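Local atomic coordinates of arginine--tRNA ligase (Campylobacter jejuni, PDB entry 3FNR), a protein that catalyses the ATP-dependent attachment of L-arginine to tRNA(Arg), releasing AMP and diphosphate. Residues T58-Y68 with L387-L396. The protein carries 1 engineered substitution. Residues are numbered along the deposited sequence; the frame is centred on the assembly and turned at random. Where two conformers were deposited one is given.
Sequences TLTRLARHLGY and LNDAFEARAL
Phe-391 reaches across from helix 383-393 and is received by Leu-59, Ala-63, Leu-66 and Tyr-68, a compact example of how one aromatic side chain can contribute the largest share of a two-domain interface. Its CB already reaches the other segment, 3.5 Å from Leu-66 CD1 just past the end of helix 50-65, with Leu-62 CD2 a little farther off. CG sits anti to the backbone N (chi1 179°), which lets the ring reach in among its four neighbours; CG itself still borders Leu-66 CD1. Beyond it the ring divides its partners. CD1 meets Leu-59 CD2 at 3.7 Å, the leucine crossing the phenylalanine at about a right angle, and CE1 meets Ala-63 CB at 3.6 Å. On the other branch, CD2 and CE2 lie against Tyr-68: CE2 stands over one face of the tyrosine, displaced toward its rim, 3.6 Å from Tyr-68 CE1. The ring planes of Tyr-68 and Phe-391 are inclined by 32°. CZ, the tip, lies near both Ala-63 CB and Tyr-68 CD1.

Beside the ring, Leu-62 continues the apolar surface, spreading its two methyls, CD1 against Leu-387 CB and CD2 against Leu-396 CD2 (3.6 Å). The polar link is indirect: one water accepts from Tyr-68 OH and donates to Asn-388 OD1 and Glu-392 OE1, tying the tyrosine to the opposing helix; Asn-388 ND2 in turn bonds to Lys-384 O. The carbonyl O of Phe-391 accepts from Arg-394 N, in a Schellman motif, and from Arg-394 NH2 (2.8 Å), the two reaching it from opposite faces of the carbonyl plane, while Arg-394 NE forms a salt bridge with Glu-268.

The axes of segments 58-65 and 387-393 cross at -124°, giving a largely apolar helix-helix interface between the class I catalytic domain and the DALR anticodon-binding domain of arginyl-tRNA synthetase.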
ATOM      1  N   THR A  58      -1.371   4.461   0.726  1.00 30.69           N
ATOM      2  CA  THR A  58      -1.693   5.587   1.589  1.00 30.12           C
ATOM      3  C   THR A  58      -0.622   6.658   1.409  1.00 27.00           C
ATOM      4  O   THR A  58      -0.953   7.811   1.166  1.00 31.45           O
ATOM      5  CB  THR A  58      -1.858   5.162   3.063  1.00 32.28           C
ATOM      6  OG1 THR A  58      -2.779   4.067   3.134  1.00 30.91           O
ATOM      7  CG2 THR A  58      -2.412   6.298   3.886  1.00 30.65           C
ATOM      8  N   LEU A  59       0.653   6.265   1.455  1.00 30.49           N
ATOM      9  CA  LEU A  59       1.770   7.186   1.160  1.00 31.91           C
ATOM     10  C   LEU A  59       1.565   7.943  -0.155  1.00 31.81           C
ATOM     11  O   LEU A  59       1.722   9.166  -0.207  1.00 27.57           O
ATOM     12  CB  LEU A  59       3.089   6.415   1.061  1.00 35.61           C
ATOM     13  CG  LEU A  59       4.386   6.885   1.737  1.00 44.20           C
ATOM     14  CD1 LEU A  59       5.539   6.560   0.826  1.00 29.20           C
ATOM     15  CD2 LEU A  59       4.416   8.363   2.138  1.00 34.69           C
ATOM     16  N   THR A  60       1.221   7.199  -1.207  1.00 30.98           N
ATOM     17  CA  THR A  60       0.958   7.769  -2.523  1.00 33.41           C
ATOM     18  C   THR A  60      -0.165   8.797  -2.498  1.00 33.89           C
ATOM     19  O   THR A  60       0.023   9.926  -2.957  1.00 38.14           O
ATOM     20  CB  THR A  60       0.609   6.669  -3.545  1.00 32.87           C
ATOM     21  OG1 THR A  60       1.635   5.675  -3.525  1.00 33.62           O
ATOM     22  CG2 THR A  60       0.519   7.252  -4.932  1.00 26.40           C
ATOM     23  N   ARG A  61      -1.318   8.405  -1.947  1.00 35.83           N
ATOM     24  CA  ARG A  61      -2.485   9.290  -1.855  1.00 33.70           C
ATOM     25  C   ARG A  61      -2.151  10.541  -1.062  1.00 34.96           C
ATOM     26  O   ARG A  61      -2.577  11.642  -1.413  1.00 38.67           O
ATOM     27  CB  ARG A  61      -3.648   8.566  -1.181  1.00 37.46           C
ATOM     28  CG  ARG A  61      -4.336   7.506  -2.023  1.00 37.81           C
ATOM     29  CD  ARG A  61      -5.324   6.738  -1.154  1.00 38.67           C
ATOM     30  NE  ARG A  61      -5.968   5.625  -1.848  1.00 45.46           N
ATOM     31  CZ  ARG A  61      -7.123   5.717  -2.500  1.00 45.81           C
ATOM     32  NH1 ARG A  61      -7.765   6.880  -2.562  1.00 34.96           N
ATOM     33  NH2 ARG A  61      -7.635   4.644  -3.089  1.00 38.35           N
ATOM     34  N   LEU A  62      -1.383  10.360   0.009  1.00 32.24           N
ATOM     35  CA  LEU A  62      -0.988  11.461   0.868  1.00 32.61           C
ATOM     36  C   LEU A  62      -0.025  12.404   0.153  1.00 37.96           C
ATOM     37  O   LEU A  62      -0.243  13.620   0.130  1.00 39.96           O
ATOM     38  CB  LEU A  62      -0.402  10.937   2.180  1.00 34.36           C
ATOM     39  CG  LEU A  62       0.057  11.954   3.229  1.00 33.63           C
ATOM     40  CD1 LEU A  62      -1.052  12.922   3.642  1.00 33.05           C
ATOM     41  CD2 LEU A  62       0.560  11.192   4.412  1.00 33.97           C
ATOM     42  N   ALA A  63       1.016  11.841  -0.458  1.00 35.25           N
ATOM     43  CA  ALA A  63       1.944  12.640  -1.256  1.00 38.40           C
ATOM     44  C   ALA A  63       1.246  13.478  -2.329  1.00 36.08           C
ATOM     45  O   ALA A  63       1.535  14.666  -2.470  1.00 39.88           O
ATOM     46  CB  ALA A  63       2.965  11.763  -1.879  1.00 41.56           C
ATOM     47  N   ARG A  64       0.317  12.866  -3.061  1.00 37.65           N
ATOM     48  CA  ARG A  64      -0.424  13.577  -4.110  1.00 39.96           C
ATOM     49  C   ARG A  64      -1.286  14.707  -3.532  1.00 39.87           C
ATOM     50  O   ARG A  64      -1.304  15.811  -4.074  1.00 44.36           O
ATOM     51  CB  ARG A  64      -1.273  12.607  -4.939  1.00 39.47           C
ATOM     52  CG  ARG A  64      -0.711  12.325  -6.323  1.00 48.93           C
ATOM     53  CD  ARG A  64      -0.112  10.934  -6.492  1.00 38.43           C
ATOM     54  NE  ARG A  64      -1.095   9.979  -6.997  1.00 52.76           N
ATOM     55  CZ  ARG A  64      -0.816   8.892  -7.723  1.00 52.50           C
ATOM     56  NH1 ARG A  64       0.433   8.585  -8.065  1.00 41.03           N
ATOM     57  NH2 ARG A  64      -1.805   8.097  -8.105  1.00 40.08           N
ATOM     58  N   HIS A  65      -1.964  14.425  -2.418  1.00 38.28           N
ATOM     59  CA  HIS A  65      -2.802  15.398  -1.716  1.00 33.35           C
ATOM     60  C   HIS A  65      -1.994  16.635  -1.340  1.00 35.54           C
ATOM     61  O   HIS A  65      -2.445  17.774  -1.514  1.00 32.96           O
ATOM     62  CB  HIS A  65      -3.397  14.747  -0.457  1.00 32.15           C
ATOM     63  CG  HIS A  65      -4.319  15.635   0.326  1.00 35.27           C
ATOM     64  ND1 HIS A  65      -5.640  15.834  -0.019  1.00 41.18           N
ATOM     65  CD2 HIS A  65      -4.112  16.358   1.452  1.00 38.71           C
ATOM     66  CE1 HIS A  65      -6.203  16.649   0.858  1.00 43.76           C
ATOM     67  NE2 HIS A  65      -5.295  16.986   1.757  1.00 39.88           N
ATOM     68  N   LEU A  66      -0.772  16.396  -0.872  1.00 35.26           N
ATOM     69  CA  LEU A  66       0.104  17.454  -0.411  1.00 33.05           C
ATOM     70  C   LEU A  66       0.828  18.191  -1.541  1.00 35.59           C
ATOM     71  O   LEU A  66       1.573  19.138  -1.285  1.00 32.92           O
ATOM     72  CB  LEU A  66       1.090  16.903   0.624  1.00 33.06           C
ATOM     73  CG  LEU A  66       0.450  16.301   1.889  1.00 32.30           C
ATOM     74  CD1 LEU A  66       1.510  15.653   2.727  1.00 39.91           C
ATOM     75  CD2 LEU A  66      -0.323  17.344   2.711  1.00 36.44           C
ATOM     76  N   GLY A  67       0.600  17.766  -2.780  1.00 35.65           N
ATOM     77  CA  GLY A  67       1.127  18.467  -3.944  1.00 35.13           C
ATOM     78  C   GLY A  67       2.447  17.936  -4.461  1.00 39.80           C
ATOM     79  O   GLY A  67       3.095  18.582  -5.289  1.00 36.06           O
ATOM     80  N   TYR A  68       2.860  16.769  -3.969  1.00 35.99           N
ATOM     81  CA  TYR A  68       4.080  16.139  -4.452  1.00 33.93           C
ATOM     82  C   TYR A  68       3.786  15.361  -5.734  1.00 41.14           C
ATOM     83  O   TYR A  68       2.719  14.752  -5.862  1.00 39.02           O
ATOM     84  CB  TYR A  68       4.686  15.216  -3.387  1.00 33.66           C
ATOM     85  CG  TYR A  68       5.162  15.946  -2.151  1.00 37.32           C
ATOM     86  CD1 TYR A  68       4.318  16.123  -1.058  1.00 37.97           C
ATOM     87  CD2 TYR A  68       6.461  16.454  -2.071  1.00 35.64           C
ATOM     88  CE1 TYR A  68       4.746  16.801   0.082  1.00 44.65           C
ATOM     89  CE2 TYR A  68       6.904  17.131  -0.926  1.00 42.14           C
ATOM     90  CZ  TYR A  68       6.034  17.301   0.143  1.00 41.89           C
ATOM     91  OH  TYR A  68       6.437  17.968   1.276  1.00 42.21           O
ATOM     92  N   LEU A 387      -1.133  15.925   8.473  1.00 33.12           N
ATOM     93  CA  LEU A 387      -0.840  15.272   7.187  1.00 35.06           C
ATOM     94  C   LEU A 387       0.575  15.566   6.690  1.00 35.22           C
ATOM     95  O   LEU A 387       1.284  14.664   6.253  1.00 36.05           O
ATOM     96  CB  LEU A 387      -1.856  15.684   6.117  1.00 31.24           C
ATOM     97  CG  LEU A 387      -3.299  15.257   6.367  1.00 33.13           C
ATOM     98  CD1 LEU A 387      -4.198  15.757   5.243  1.00 32.13           C
ATOM     99  CD2 LEU A 387      -3.445  13.742   6.590  1.00 22.19           C
ATOM    100  N   ASN A 388       0.979  16.830   6.771  1.00 38.33           N
ATOM    101  CA  ASN A 388       2.326  17.229   6.382  1.00 38.26           C
ATOM    102  C   ASN A 388       3.382  16.567   7.250  1.00 39.78           C
ATOM    103  O   ASN A 388       4.406  16.107   6.753  1.00 46.75           O
ATOM    104  CB  ASN A 388       2.465  18.752   6.397  1.00 38.82           C
ATOM    105  CG  ASN A 388       1.815  19.406   5.184  1.00 43.11           C
ATOM    106  OD1 ASN A 388       2.364  19.380   4.080  1.00 42.07           O
ATOM    107  ND2 ASN A 388       0.643  20.000   5.384  1.00 41.48           N
ATOM    108  N   ASP A 389       3.096  16.478   8.540  1.00 41.93           N
ATOM    109  CA  ASP A 389       4.000  15.859   9.495  1.00 43.97           C
ATOM    110  C   ASP A 389       4.074  14.355   9.262  1.00 41.53           C
ATOM    111  O   ASP A 389       5.147  13.761   9.362  1.00 43.11           O
ATOM    112  CB  ASP A 389       3.515  16.150  10.916  1.00 47.85           C
ATOM    113  CG  ASP A 389       4.648  16.401  11.880  1.00 71.60           C
ATOM    114  OD1 ASP A 389       4.832  17.579  12.263  1.00 80.07           O
ATOM    115  OD2 ASP A 389       5.358  15.434  12.245  1.00 80.97           O
ATOM    116  N   ALA A 390       2.932  13.749   8.939  1.00 40.02           N
ATOM    117  CA  ALA A 390       2.868  12.315   8.662  1.00 39.02           C
ATOM    118  C   ALA A 390       3.684  11.949   7.427  1.00 37.46           C
ATOM    119  O   ALA A 390       4.385  10.944   7.429  1.00 39.31           O
ATOM    120  CB  ALA A 390       1.428  11.847   8.504  1.00 36.30           C
ATOM    121  N   PHE A 391       3.600  12.770   6.385  1.00 39.90           N
ATOM    122  CA  PHE A 391       4.353  12.506   5.169  1.00 38.94           C
ATOM    123  C   PHE A 391       5.855  12.622   5.392  1.00 40.00           C
ATOM    124  O   PHE A 391       6.605  11.691   5.090  1.00 44.50           O
ATOM    125  CB  PHE A 391       3.938  13.435   4.036  1.00 34.18           C
ATOM    126  CG  PHE A 391       4.707  13.199   2.770  1.00 42.01           C
ATOM    127  CD1 PHE A 391       4.488  12.046   2.019  1.00 33.82           C
ATOM    128  CD2 PHE A 391       5.682  14.095   2.353  1.00 44.23           C
ATOM    129  CE1 PHE A 391       5.220  11.802   0.867  1.00 39.50           C
ATOM    130  CE2 PHE A 391       6.409  13.862   1.194  1.00 43.24           C
ATOM    131  CZ  PHE A 391       6.170  12.717   0.446  1.00 39.70           C
ATOM    132  N   GLU A 392       6.273  13.766   5.926  1.00 34.42           N
ATOM    133  CA  GLU A 392       7.685  14.079   6.118  1.00 39.72           C
ATOM    134  C   GLU A 392       8.439  13.109   7.035  1.00 36.95           C
ATOM    135  O   GLU A 392       9.626  12.885   6.839  1.00 40.11           O
ATOM    136  CB  GLU A 392       7.843  15.528   6.591  1.00 38.54           C
ATOM    137  CG  GLU A 392       7.486  16.549   5.503  1.00 52.47           C
ATOM    138  CD  GLU A 392       7.161  17.934   6.049  1.00 61.06           C
ATOM    139  OE1 GLU A 392       6.283  18.609   5.471  1.00 57.92           O
ATOM    140  OE2 GLU A 392       7.781  18.350   7.051  1.00 69.08           O
ATOM    141  N   ALA A 393       7.749  12.525   8.016  1.00 35.19           N
ATOM    142  CA  ALA A 393       8.363  11.558   8.924  1.00 37.29           C
ATOM    143  C   ALA A 393       8.100  10.113   8.496  1.00 38.59           C
ATOM    144  O   ALA A 393       8.605   9.187   9.135  1.00 40.71           O
ATOM    145  CB  ALA A 393       7.857  11.777  10.354  1.00 39.33           C
ATOM    146  N   ARG A 394       7.316   9.950   7.421  1.00 42.02           N
ATOM    147  CA  ARG A 394       6.837   8.647   6.921  0.50 38.82           C
ATOM    148  C   ARG A 394       6.014   7.894   7.977  1.00 40.53           C
ATOM    149  O   ARG A 394       5.893   6.665   7.937  1.00 40.05           O
ATOM    150  CB  ARG A 394       7.982   7.773   6.364  0.50 37.76           C
ATOM    151  CG  ARG A 394       8.983   8.487   5.439  0.50 30.13           C
ATOM    152  CD  ARG A 394       8.381   8.918   4.109  0.50 29.45           C
ATOM    153  NE  ARG A 394       9.419   9.412   3.203  0.50 25.59           N
ATOM    154  CZ  ARG A 394       9.661  10.694   2.943  0.50 24.64           C
ATOM    155  NH1 ARG A 394      10.636  11.021   2.103  0.50 10.70           N
ATOM    156  NH2 ARG A 394       8.925  11.651   3.503  0.50 20.25           N
ATOM    157  N   ALA A 395       5.430   8.648   8.906  1.00 38.55           N
ATOM    158  CA  ALA A 395       4.665   8.085  10.014  1.00 39.82           C
ATOM    159  C   ALA A 395       3.167   8.096   9.708  1.00 39.91           C
ATOM    160  O   ALA A 395       2.416   8.936  10.217  1.00 39.88           O
ATOM    161  CB  ALA A 395       4.963   8.858  11.306  1.00 34.57           C
ATOM    162  N   LEU A 396       2.730   7.160   8.874  1.00 36.54           N
ATOM    163  CA  LEU A 396       1.345   7.160   8.406  1.00 34.57           C
ATOM    164  C   LEU A 396       0.316   6.799   9.481  1.00 37.12           C
ATOM    165  O   LEU A 396      -0.859   7.116   9.332  1.00 39.86           O
ATOM    166  CB  LEU A 396       1.175   6.277   7.161  1.00 33.89           C
ATOM    167  CG  LEU A 396       2.062   6.622   5.960  1.00 36.70           C
ATOM    168  CD1 LEU A 396       1.763   5.734   4.766  1.00 30.54           C
ATOM    169  CD2 LEU A 396       1.941   8.082   5.572  1.00 32.07           C
TER
HETATM  170  O   HOH W   1       4.744  18.151   3.479  1.00 38.41           O